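Local coordinates for protein inactive glucansucrase (Lactobacillus reuteri, PDB 5JBD) that is an inactive member of the glucansucrase family (glycoside hydrolase family 70), with a TIM-barrel fold and a bound calcium ion, at residues A313-S318 / G741-E746; P384-V389 / D688-P693; D625-A630 / L647-I652; S631-N636 / E642-L647. One frame throughout, in Å; residues are numbered along the deposited sequence.

Contact 1: residues A313-S318 / G741-E746; sequences ANDHLS and GLKVQE
The Lys743 side chain lies over the carbonyl of Asp315, its CG 3.7 Å and its CE 3.8 Å from Asp315 O. The contact belongs to the end of the parallel beta/alpha barrel where its strands begin: Lys743 opens strand 743-748, and residues 313-318 run from the last turn of helix 310-315 toward strand 319-320. Lys743 CG stands beside its own backbone N (chi1 -61°), and bends at chi2 and again at chi4 lay the aliphatic chain across the carbonyl of Asp315, oblique to its side chain. Lys743 CE comes 3.9 Å from Asp315 OD1, but NZ stays 4.3 Å from that same oxygen, farther than a salt bridge allows; the opposite charges probably attract only loosely in this partly exposed place.

Two residues along the strand, Gln745 points to the same side and meets Leu317 in the buried half of the contact. Its methylene CG approaches Leu317 O to 3.3 Å, a close carbon-oxygen approach. A bend at chi2 (82°) turns the amide back along the strand, toward Lys743. Both amide ends are held by other residues of the barrel: OE1 bonds to the hydroxyl of Tyr319 and NE2 to the carboxylate of Asp688, which fixes the rotation of the flat group. No hydrogen bond joins the two segments; Gln745 NE2 lies 3.6 Å from Leu317 O without one, and 4.0 Å from Leu317 CB.

Contact 2: residues P384-V389 / D688-P693; sequences PNWSFV and DFWMAP
From CB, the Trp386 side chain leaves strand 385-388 and crosses the inside of the parallel beta/alpha barrel toward Trp690, three strands along the sheet, beyond strands 460-464 and 652-654. The backbones stay far apart, the nearest CA atoms being Trp386 CA and Asp688 CA at 11.6 Å, and the two indoles bridge the gap. Trp386 CG sits between the backbone N and the carbonyl carbon (chi1 61°), a crowded position that sends the ring across the interior. Further out, NE1 is hydrogen-bonded to the backbone O of Asn320, which pins the rotation of the indole, and Tyr319 meets the ring at a slant.

The benzo end makes the contact. Trp386 and Trp690 form an offset edge-to-face pair: the edge of Trp386 is turned toward the face of Trp690, their six-membered rings 5.7 Å apart between centroids with planes at 83°. The Trp690 indole is held at its own far corner, where NE1 bonds to the carboxylate of Asp747. Ile652 packs against both indoles from strand 652-654. At the tip, Trp386 CH2 is 4.1 Å from Trp690 CZ3, and Trp386 CZ3 lies 3.8 Å from that same carbon.

Contact 3: residues D625-A630 / L647-I652; sequences DVTTNA and LDSHMI
Ser649 and Thr627 face each other through their carbon atoms, Ser649 CB 4.0 Å from Thr627 CG2, while their hydroxyls turn to different partners. Ser649 OG lies beside its own backbone N (chi1 -59°), which aims it at the loop; Thr628 N donates to it in a nearly straight bond of 3.0 Å, 170° at the hydrogen. The same oxygen is bonded to the carbonyl of Ala645, one turn back, so it links the loop to the short helix. Thr627 carries its methyl toward the serine and its hydroxyl toward Asp625. There OG1 donates to Asp625 OD1 at 2.6 Å, from the syn side and close to the carboxylate plane. Thr627 N reaches Asp625 OD1 from above that plane, 47° out of it, at 3.0 Å, and closes an Asx turn. Two donors thus grip one carboxylate oxygen and brace the loop locally. A water completes the link across the contact, donating to Thr627 OG1 at 2.8 Å and to Ser649 O at 3.2 Å.

The whole arrangement docks the loop after strand 612-618 on the exit of helix 645-648, with helix 310-315 meeting Ala630, helix 483-496 flanking Asp625, and barrel strand 652-654 beginning at Ile652.

Contact 4: residues S631-N636 / E642-L647; sequences SDVVAN and ESNAAL
Asn644 OD1 accepts from two backbone N-H groups of the turn it starts, one firmly and one weakly, while the rest of its amide packs on Val633. Leu647 N donates to it at 3.1 Å, approaching nearly along the C=O axis, and Ala646 N adds the weak bond. This is an N-cap of helix 645-648. At the other end of the amide, ND2 is bonded to Asn380 OD1, so the group is held at both heteroatoms and its rotation is settled.

Val633 crosses this amide at about a right angle. Its CG2 rests 3.5 Å from Asn644 ND2, and its other branch, CG1, meets Ala646 CB at 3.7 Å, so one valine spans the cap and the first turn. Further along the loop, Glu642 reaches out with its chain extended beyond CG, and its carboxylate ends among Val634 and Asn636. A water donates to Glu642 OE2 at 2.8 Å and accepts from Asn636 ND2 at 3.0 Å, joining the two side chains; Asn636 OD1 bonds to Glu638 N in the residues between the two segments. The other acid oxygen, Glu642 OE1, lies 2.6 Å from Val634 O, a spacing of two oxygens that suggests the buried acid may be at least partly protonated.

In the fold
Following the chain, residues 313-318 open the widest loop, which contact 1 closes only at 741-746, more than 400 residues later. Inside it, contact 2 runs from 384-389 to 688-693; inside that, contact 3 joins 625-630 to 647-652, and contact 4 closes the innermost loop, 631-636 with 642-647. All four nest and none cross. Contacts 1 and 2 reach neighbouring barrel strands, 743-748 and 688-691, and bond directly to each other. Contacts 3 and 4 share Leu647 and helix 645-648, binding the connection from strand 612-618 to the barrel strand 652-654. Leu317 and Asn314 of contact 1 pack on Leu647, bringing this connection against helix 310-315.

Contact 1: residues A313-S318 / G741-E746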
loop_
_atom_site.group_PDB
_atom_site.type_symbol
_atom_site.label_atom_id
_atom_site.label_comp_id
_atom_site.label_asym_id
_atom_site.label_seq_id
_atom_site.Cartn_x
_atom_site.Cartn_y
_atom_site.Cartn_z
ATOM N N ALA A 313 10.147 18.887 16.655
ATOM C CA ALA A 313 10.334 17.782 15.702
ATOM C C ALA A 313 9.646 16.495 16.199
ATOM O O ALA A 313 8.864 15.881 15.475
ATOM C CB ALA A 313 11.813 17.527 15.452
ATOM N N ASN A 314 9.897 16.145 17.447
ATOM C CA ASN A 314 9.355 14.908 18.046
ATOM C C ASN A 314 7.815 14.943 18.262
ATOM O O ASN A 314 7.149 13.921 18.105
ATOM C CB ASN A 314 10.094 14.565 19.346
ATOM C CG ASN A 314 11.576 14.214 19.125
ATOM O OD1 ASN A 314 12.083 14.260 18.004
ATOM N ND2 ASN A 314 12.279 13.878 20.210
ATOM N N ASP A 315 7.266 16.116 18.580
ATOM C CA ASP A 315 5.802 16.306 18.628
ATOM C C ASP A 315 5.137 16.083 17.262
ATOM O O ASP A 315 3.928 15.810 17.201
ATOM C CB ASP A 315 5.437 17.700 19.143
ATOM C CG ASP A 315 5.582 17.847 20.662
ATOM O OD1 ASP A 315 5.721 16.846 21.383
ATOM O OD2 ASP A 315 5.570 18.998 21.143
ATOM N N HIS A 316 5.909 16.204 16.176
ATOM C CA HIS A 316 5.399 15.977 14.818
ATOM C C HIS A 316 6.119 14.806 14.150
ATOM O O HIS A 316 6.490 14.857 12.976
ATOM C CB HIS A 316 5.494 17.292 14.024
ATOM C CG HIS A 316 4.642 18.379 14.602
ATOM N ND1 HIS A 316 3.279 18.445 14.382
ATOM C CD2 HIS A 316 4.940 19.408 15.435
ATOM C CE1 HIS A 316 2.779 19.475 15.043
ATOM N NE2 HIS A 316 3.763 20.077 15.687
ATOM N N LEU A 317 6.278 13.721 14.917
ATOM C CA LEU A 317 7.005 12.543 14.462
ATOM C C LEU A 317 6.499 12.098 13.116
ATOM O O LEU A 317 5.298 11.908 12.949
ATOM C CB LEU A 317 6.842 11.392 15.467
ATOM C CG LEU A 317 7.807 10.213 15.308
ATOM C CD1 LEU A 317 9.255 10.636 15.566
ATOM C CD2 LEU A 317 7.394 9.064 16.231
ATOM N N SER A 318 7.410 11.957 12.157
ATOM C CA SER A 318 7.091 11.416 10.847
ATOM C C SER A 318 8.113 10.346 10.460
ATOM O O SER A 318 9.292 10.438 10.821
ATOM C CB SER A 318 7.015 12.545 9.800
ATOM O OG SER A 318 5.965 13.467 10.125
ATOM N N GLY A 741 -2.839 11.912 25.811
ATOM C CA GLY A 741 -1.434 12.323 25.781
ATOM C C GLY A 741 -0.632 11.793 24.596
ATOM O O GLY A 741 0.572 11.949 24.576
ATOM N N LEU A 742 -1.292 11.169 23.619
ATOM C CA LEU A 742 -0.620 10.636 22.421
ATOM C C LEU A 742 -0.577 11.669 21.313
ATOM O O LEU A 742 -1.376 12.621 21.299
ATOM C CB LEU A 742 -1.364 9.400 21.873
ATOM C CG LEU A 742 -1.094 8.077 22.596
ATOM C CD1 LEU A 742 -1.692 8.079 23.988
ATOM C CD2 LEU A 742 -1.597 6.882 21.794
ATOM N N LYS A 743 0.330 11.456 20.368
ATOM C CA LYS A 743 0.292 12.127 19.073
ATOM C C LYS A 743 -0.137 11.103 18.050
ATOM O O LYS A 743 0.021 9.897 18.274
ATOM C CB LYS A 743 1.660 12.710 18.705
ATOM C CG LYS A 743 2.167 13.773 19.689
ATOM C CD LYS A 743 1.323 15.033 19.664
ATOM C CE LYS A 743 1.975 16.132 20.501
ATOM N NZ LYS A 743 1.502 16.079 21.894
ATOM N N VAL A 744 -0.696 11.583 16.941
ATOM C CA VAL A 744 -1.325 10.724 15.942
ATOM C C VAL A 744 -0.781 11.010 14.542
ATOM O O VAL A 744 -0.741 12.169 14.114
ATOM C CB VAL A 744 -2.859 10.940 15.934
ATOM C CG1 VAL A 744 -3.554 9.848 15.121
ATOM C CG2 VAL A 744 -3.424 10.990 17.352
ATOM N N GLN A 745 -0.408 9.962 13.812
ATOM C CA GLN A 745 0.049 10.097 12.424
ATOM C C GLN A 745 -0.934 9.483 11.448
ATOM O O GLN A 745 -1.603 8.503 11.763
ATOM C CB GLN A 745 1.424 9.460 12.221
ATOM C CG GLN A 745 2.542 10.140 13.008
ATOM C CD GLN A 745 2.639 9.705 14.468
ATOM O OE1 GLN A 745 2.413 8.539 14.804
ATOM N NE2 GLN A 745 2.959 10.652 15.349
ATOM N N GLU A 746 -1.024 10.066 10.258
ATOM C CA GLU A 746 -1.831 9.494 9.171
ATOM C C GLU A 746 -0.898 8.905 8.142
ATOM O O GLU A 746 0.154 9.466 7.837
ATOM C CB GLU A 746 -2.740 10.556 8.509
ATOM C CG GLU A 746 -3.443 10.140 7.213
ATOM C CD GLU A 746 -4.437 8.981 7.339
ATOM O OE1 GLU A 746 -4.301 8.112 8.247
ATOM O OE2 GLU A 746 -5.351 8.920 6.475
#

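Contact 2: residues P384-V389 / D688-P693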
loop_
_atom_site.group_PDB
_atom_site.type_symbol
_atom_site.label_atom_id
_atom_site.label_comp_id
_atom_site.label_asym_id
_atom_site.label_seq_id
_atom_site.Cartn_x
_atom_site.Cartn_y
_atom_site.Cartn_z
ATOM N N PRO A 384 18.408 8.085 12.824
ATOM C CA PRO A 384 17.053 8.071 13.407
ATOM C C PRO A 384 16.149 7.127 12.647
ATOM O O PRO A 384 16.019 7.249 11.424
ATOM C CB PRO A 384 16.582 9.532 13.245
ATOM C CG PRO A 384 17.837 10.318 13.256
ATOM C CD PRO A 384 18.843 9.474 12.532
ATOM N N ASN A 385 15.586 6.142 13.340
ATOM C CA ASN A 385 14.921 5.040 12.657
ATOM C C ASN A 385 13.743 4.486 13.447
ATOM O O ASN A 385 13.642 4.687 14.663
ATOM C CB ASN A 385 15.905 3.910 12.338
ATOM C CG ASN A 385 16.346 3.159 13.569
ATOM O OD1 ASN A 385 15.714 2.175 13.980
ATOM N ND2 ASN A 385 17.398 3.648 14.200
ATOM N N TRP A 386 12.850 3.815 12.725
ATOM C CA TRP A 386 11.756 3.040 13.311
ATOM C C TRP A 386 11.901 1.567 12.898
ATOM O O TRP A 386 12.441 1.261 11.834
ATOM C CB TRP A 386 10.355 3.605 12.969
ATOM C CG TRP A 386 9.934 3.682 11.533
ATOM C CD1 TRP A 386 10.564 4.347 10.507
ATOM C CD2 TRP A 386 8.724 3.154 10.974
ATOM N NE1 TRP A 386 9.838 4.227 9.344
ATOM C CE2 TRP A 386 8.697 3.517 9.604
ATOM C CE3 TRP A 386 7.657 2.410 11.497
ATOM C CZ2 TRP A 386 7.651 3.148 8.748
ATOM C CZ3 TRP A 386 6.612 2.053 10.646
ATOM C CH2 TRP A 386 6.626 2.416 9.282
ATOM N N SER A 387 11.524 0.669 13.801
ATOM C CA SER A 387 11.753 -0.760 13.598
ATOM C C SER A 387 10.499 -1.507 14.004
ATOM O O SER A 387 9.662 -0.974 14.736
ATOM C CB SER A 387 12.975 -1.246 14.411
ATOM O OG SER A 387 12.842 -0.917 15.791
ATOM N N PHE A 388 10.396 -2.753 13.573
ATOM C CA PHE A 388 9.202 -3.542 13.831
ATOM C C PHE A 388 9.481 -5.039 13.820
ATOM O O PHE A 388 10.425 -5.504 13.171
ATOM C CB PHE A 388 8.137 -3.205 12.760
ATOM C CG PHE A 388 8.596 -3.503 11.365
ATOM C CD1 PHE A 388 9.435 -2.613 10.698
ATOM C CD2 PHE A 388 8.273 -4.701 10.758
ATOM C CE1 PHE A 388 9.901 -2.892 9.424
ATOM C CE2 PHE A 388 8.744 -4.997 9.485
ATOM C CZ PHE A 388 9.542 -4.088 8.817
ATOM N N VAL A 389 8.607 -5.776 14.517
ATOM C CA VAL A 389 8.499 -7.243 14.454
ATOM C C VAL A 389 7.510 -7.664 13.357
ATOM O O VAL A 389 7.731 -8.662 12.657
ATOM C CB VAL A 389 8.045 -7.815 15.822
ATOM C CG1 VAL A 389 7.686 -9.302 15.739
ATOM C CG2 VAL A 389 9.141 -7.599 16.879
ATOM N N ASP A 688 2.837 7.358 19.912
ATOM C CA ASP A 688 2.574 7.753 18.537
ATOM C C ASP A 688 1.678 6.718 17.871
ATOM O O ASP A 688 2.056 5.549 17.743
ATOM C CB ASP A 688 3.900 7.900 17.795
ATOM C CG ASP A 688 4.667 9.136 18.243
ATOM O OD1 ASP A 688 4.356 10.250 17.751
ATOM O OD2 ASP A 688 5.554 8.987 19.128
ATOM N N PHE A 689 0.496 7.161 17.452
ATOM C CA PHE A 689 -0.576 6.273 16.964
ATOM C C PHE A 689 -0.650 6.377 15.448
ATOM O O PHE A 689 -1.049 7.421 14.906
ATOM C CB PHE A 689 -1.895 6.673 17.637
ATOM C CG PHE A 689 -2.941 5.577 17.683
ATOM C CD1 PHE A 689 -3.886 5.465 16.682
ATOM C CD2 PHE A 689 -2.996 4.686 18.751
ATOM C CE1 PHE A 689 -4.853 4.472 16.723
ATOM C CE2 PHE A 689 -3.971 3.691 18.807
ATOM C CZ PHE A 689 -4.896 3.586 17.790
ATOM N N TRP A 690 -0.247 5.310 14.757
ATOM C CA TRP A 690 -0.288 5.238 13.302
ATOM C C TRP A 690 -1.685 4.764 12.892
ATOM O O TRP A 690 -2.083 3.608 13.146
ATOM C CB TRP A 690 0.840 4.339 12.765
ATOM C CG TRP A 690 0.772 3.846 11.351
ATOM C CD1 TRP A 690 -0.009 4.313 10.332
ATOM C CD2 TRP A 690 1.527 2.761 10.800
ATOM N NE1 TRP A 690 0.209 3.591 9.186
ATOM C CE2 TRP A 690 1.143 2.627 9.442
ATOM C CE3 TRP A 690 2.488 1.887 11.318
ATOM C CZ2 TRP A 690 1.680 1.640 8.599
ATOM C CZ3 TRP A 690 3.029 0.913 10.483
ATOM C CH2 TRP A 690 2.633 0.807 9.135
ATOM N N MET A 691 -2.418 5.665 12.244
ATOM C CA MET A 691 -3.766 5.381 11.745
ATOM C C MET A 691 -3.732 4.960 10.281
ATOM O O MET A 691 -2.972 5.500 9.473
ATOM C CB MET A 691 -4.678 6.593 11.927
ATOM C CG MET A 691 -4.764 7.033 13.378
ATOM S SD MET A 691 -6.281 7.866 13.888
ATOM C CE MET A 691 -7.394 6.468 13.789
ATOM N N ALA A 692 -4.585 3.993 9.959
ATOM C CA ALA A 692 -4.731 3.489 8.605
ATOM C C ALA A 692 -4.999 4.613 7.614
ATOM O O ALA A 692 -5.563 5.643 7.991
ATOM C CB ALA A 692 -5.872 2.476 8.551
ATOM N N PRO A 693 -4.612 4.417 6.341
ATOM C CA PRO A 693 -5.015 5.400 5.341
ATOM C C PRO A 693 -6.547 5.504 5.343
ATOM O O PRO A 693 -7.244 4.500 5.173
ATOM C CB PRO A 693 -4.504 4.792 4.023
ATOM C CG PRO A 693 -4.436 3.327 4.294
ATOM C CD PRO A 693 -3.972 3.247 5.713
#

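Contact 3: residues D625-A630 / L647-I652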
loop_
_atom_site.group_PDB
_atom_site.type_symbol
_atom_site.label_atom_id
_atom_site.label_comp_id
_atom_site.label_asym_id
_atom_site.label_seq_id
_atom_site.Cartn_x
_atom_site.Cartn_y
_atom_site.Cartn_z
ATOM N N ASP A 625 8.709 6.351 35.434
ATOM C CA ASP A 625 8.686 6.690 34.004
ATOM C C ASP A 625 10.057 7.280 33.655
ATOM O O ASP A 625 10.426 8.322 34.171
ATOM C CB ASP A 625 7.544 7.684 33.744
ATOM C CG ASP A 625 7.446 8.155 32.279
ATOM O OD1 ASP A 625 8.192 7.694 31.392
ATOM O OD2 ASP A 625 6.568 9.010 32.023
ATOM N N VAL A 626 10.795 6.596 32.787
ATOM C CA VAL A 626 12.145 7.021 32.411
ATOM C C VAL A 626 12.191 7.827 31.109
ATOM O O VAL A 626 13.268 8.007 30.547
ATOM C CB VAL A 626 13.138 5.831 32.325
ATOM C CG1 VAL A 626 13.393 5.247 33.717
ATOM C CG2 VAL A 626 12.664 4.765 31.341
ATOM N N THR A 627 11.033 8.304 30.635
ATOM C CA THR A 627 10.980 9.240 29.515
ATOM C C THR A 627 12.011 10.347 29.678
ATOM O O THR A 627 12.105 10.945 30.731
ATOM C CB THR A 627 9.580 9.876 29.399
ATOM O OG1 THR A 627 8.628 8.855 29.099
ATOM C CG2 THR A 627 9.523 10.930 28.282
ATOM N N THR A 628 12.800 10.585 28.631
ATOM C CA THR A 628 13.687 11.738 28.572
ATOM C C THR A 628 12.989 12.853 27.774
ATOM O O THR A 628 12.531 12.608 26.661
ATOM C CB THR A 628 15.042 11.366 27.944
ATOM O OG1 THR A 628 15.708 10.437 28.796
ATOM C CG2 THR A 628 15.933 12.589 27.770
ATOM N N ASN A 629 12.889 14.050 28.361
ATOM C CA ASN A 629 12.215 15.181 27.705
ATOM C C ASN A 629 13.128 15.762 26.616
ATOM O O ASN A 629 14.349 15.879 26.802
ATOM C CB ASN A 629 11.800 16.273 28.708
ATOM C CG ASN A 629 10.779 15.789 29.745
ATOM O OD1 ASN A 629 10.834 16.208 30.906
ATOM N ND2 ASN A 629 9.853 14.907 29.346
ATOM N N ALA A 630 12.538 16.079 25.469
ATOM C CA ALA A 630 13.295 16.582 24.317
ATOM C C ALA A 630 13.993 17.926 24.567
ATOM O O ALA A 630 14.970 18.234 23.891
ATOM C CB ALA A 630 12.387 16.671 23.087
ATOM N N LEU A 647 14.188 10.777 21.636
ATOM C CA LEU A 647 13.515 10.116 20.513
ATOM C C LEU A 647 13.229 8.647 20.851
ATOM O O LEU A 647 12.152 8.128 20.509
ATOM C CB LEU A 647 14.338 10.205 19.232
ATOM C CG LEU A 647 13.595 9.752 17.968
ATOM C CD1 LEU A 647 12.464 10.720 17.636
ATOM C CD2 LEU A 647 14.541 9.655 16.790
ATOM N N ASP A 648 14.180 8.002 21.526
ATOM C CA ASP A 648 14.023 6.599 21.990
ATOM C C ASP A 648 12.854 6.405 22.940
ATOM O O ASP A 648 12.333 5.294 23.050
ATOM C CB ASP A 648 15.290 6.086 22.721
ATOM C CG ASP A 648 16.457 5.785 21.801
ATOM O OD1 ASP A 648 16.320 5.820 20.567
ATOM O OD2 ASP A 648 17.548 5.458 22.328
ATOM N N SER A 649 12.457 7.458 23.662
ATOM C CA SER A 649 11.280 7.383 24.545
ATOM C C SER A 649 9.920 7.171 23.812
ATOM O O SER A 649 8.926 6.808 24.444
ATOM C CB SER A 649 11.222 8.620 25.466
ATOM O OG SER A 649 12.393 8.737 26.261
ATOM N N HIS A 650 9.891 7.376 22.491
ATOM C CA HIS A 650 8.685 7.153 21.685
ATOM C C HIS A 650 8.490 5.683 21.322
ATOM O O HIS A 650 9.457 4.888 21.276
ATOM C CB HIS A 650 8.730 8.004 20.414
ATOM C CG HIS A 650 8.710 9.473 20.694
ATOM N ND1 HIS A 650 7.667 10.292 20.323
ATOM C CD2 HIS A 650 9.584 10.262 21.367
ATOM C CE1 HIS A 650 7.903 11.520 20.753
ATOM N NE2 HIS A 650 9.055 11.527 21.392
ATOM N N MET A 651 7.227 5.340 21.099
ATOM C CA MET A 651 6.804 4.041 20.603
ATOM C C MET A 651 5.565 4.208 19.718
ATOM O O MET A 651 4.577 4.830 20.125
ATOM C CB MET A 651 6.493 3.083 21.761
ATOM C CG MET A 651 5.923 1.749 21.309
ATOM S SD MET A 651 5.962 0.495 22.601
ATOM C CE MET A 651 4.716 1.136 23.680
ATOM N N ILE A 652 5.657 3.642 18.516
ATOM C CA ILE A 652 4.620 3.690 17.507
ATOM C C ILE A 652 3.703 2.455 17.647
ATOM O O ILE A 652 4.161 1.384 18.036
ATOM C CB ILE A 652 5.232 3.745 16.086
ATOM C CG1 ILE A 652 6.002 5.064 15.908
ATOM C CG2 ILE A 652 4.150 3.625 15.007
ATOM C CD1 ILE A 652 7.011 5.040 14.782
HETATM O O HOH W 1 7.480 8.722 26.501
#

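Contact 4: residues S631-N636 / E642-L647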
loop_
_atom_site.group_PDB
_atom_site.type_symbol
_atom_site.label_atom_id
_atom_site.label_comp_id
_atom_site.label_asym_id
_atom_site.label_seq_id
_atom_site.Cartn_x
_atom_site.Cartn_y
_atom_site.Cartn_z
ATOM N N SER A 631 13.489 18.717 25.519
ATOM C CA SER A 631 14.139 19.970 25.917
ATOM C C SER A 631 15.504 19.743 26.572
ATOM O O SER A 631 16.308 20.663 26.650
ATOM C CB SER A 631 13.238 20.786 26.861
ATOM O OG SER A 631 13.038 20.124 28.101
ATOM N N ASP A 632 15.764 18.512 27.038
ATOM C CA ASP A 632 17.014 18.168 27.746
ATOM C C ASP A 632 18.075 17.421 26.932
ATOM O O ASP A 632 19.085 16.974 27.503
ATOM C CB ASP A 632 16.669 17.354 29.004
ATOM C CG ASP A 632 15.789 18.127 29.968
ATOM O OD1 ASP A 632 15.950 19.365 30.071
ATOM O OD2 ASP A 632 14.919 17.507 30.603
ATOM N N VAL A 633 17.877 17.291 25.619
ATOM C CA VAL A 633 18.869 16.624 24.777
ATOM C C VAL A 633 19.559 17.667 23.915
ATOM O O VAL A 633 19.130 18.818 23.871
ATOM C CB VAL A 633 18.255 15.507 23.905
ATOM C CG1 VAL A 633 17.714 14.399 24.796
ATOM C CG2 VAL A 633 17.165 16.040 22.969
ATOM N N VAL A 634 20.626 17.256 23.241
ATOM C CA VAL A 634 21.396 18.171 22.395
ATOM C C VAL A 634 20.535 18.568 21.201
ATOM O O VAL A 634 19.874 17.716 20.616
ATOM C CB VAL A 634 22.730 17.534 21.934
ATOM C CG1 VAL A 634 23.443 18.415 20.899
ATOM C CG2 VAL A 634 23.637 17.279 23.142
ATOM N N ALA A 635 20.513 19.860 20.871
ATOM C CA ALA A 635 19.819 20.341 19.680
ATOM C C ALA A 635 20.880 20.695 18.649
ATOM O O ALA A 635 21.941 21.209 18.990
ATOM C CB ALA A 635 18.964 21.542 20.001
ATOM N N ASN A 636 20.613 20.370 17.397
ATOM C CA ASN A 636 21.569 20.608 16.319
ATOM C C ASN A 636 20.829 21.317 15.214
ATOM O O ASN A 636 19.862 20.770 14.673
ATOM C CB ASN A 636 22.132 19.270 15.843
ATOM C CG ASN A 636 23.215 19.414 14.786
ATOM O OD1 ASN A 636 23.289 20.411 14.051
ATOM N ND2 ASN A 636 24.044 18.390 14.681
ATOM N N GLU A 642 16.927 13.325 15.667
ATOM C CA GLU A 642 18.185 12.923 16.259
ATOM C C GLU A 642 17.903 11.674 17.093
ATOM O O GLU A 642 16.942 11.659 17.870
ATOM C CB GLU A 642 18.683 13.991 17.196
ATOM C CG GLU A 642 18.995 15.335 16.556
ATOM C CD GLU A 642 19.499 16.329 17.578
ATOM O OE1 GLU A 642 18.833 16.481 18.624
ATOM O OE2 GLU A 642 20.552 16.947 17.351
ATOM N N SER A 643 18.740 10.659 16.929
ATOM C CA SER A 643 18.615 9.381 17.665
ATOM C C SER A 643 19.268 9.534 19.025
ATOM O O SER A 643 20.478 9.389 19.172
ATOM C CB SER A 643 19.238 8.230 16.861
ATOM O OG SER A 643 18.903 6.952 17.401
ATOM N N ASN A 644 18.460 9.852 20.029
ATOM C CA ASN A 644 18.953 10.073 21.393
ATOM C C ASN A 644 17.908 9.557 22.373
ATOM O O ASN A 644 16.881 9.022 21.947
ATOM C CB ASN A 644 19.272 11.570 21.611
ATOM C CG ASN A 644 18.099 12.483 21.290
ATOM O OD1 ASN A 644 16.948 12.173 21.594
ATOM N ND2 ASN A 644 18.394 13.627 20.675
ATOM N N ALA A 645 18.154 9.730 23.666
ATOM C CA ALA A 645 17.236 9.251 24.699
ATOM C C ALA A 645 15.801 9.801 24.576
ATOM O O ALA A 645 14.816 9.094 24.900
ATOM C CB ALA A 645 17.811 9.545 26.085
ATOM N N ALA A 646 15.654 11.037 24.092
ATOM C CA ALA A 646 14.310 11.604 23.932
ATOM C C ALA A 646 13.552 10.934 22.791
ATOM O O ALA A 646 12.394 10.542 22.965
ATOM C CB ALA A 646 14.360 13.110 23.749
ATOM N N LEU A 647 14.188 10.777 21.636
ATOM C CA LEU A 647 13.515 10.116 20.513
ATOM C C LEU A 647 13.229 8.647 20.851
ATOM O O LEU A 647 12.152 8.128 20.509
ATOM C CB LEU A 647 14.338 10.205 19.232
ATOM C CG LEU A 647 13.595 9.752 17.968
ATOM C CD1 LEU A 647 12.464 10.720 17.636
ATOM C CD2 LEU A 647 14.541 9.655 16.790
HETATM O O HOH W 2 22.979 16.148 16.309
#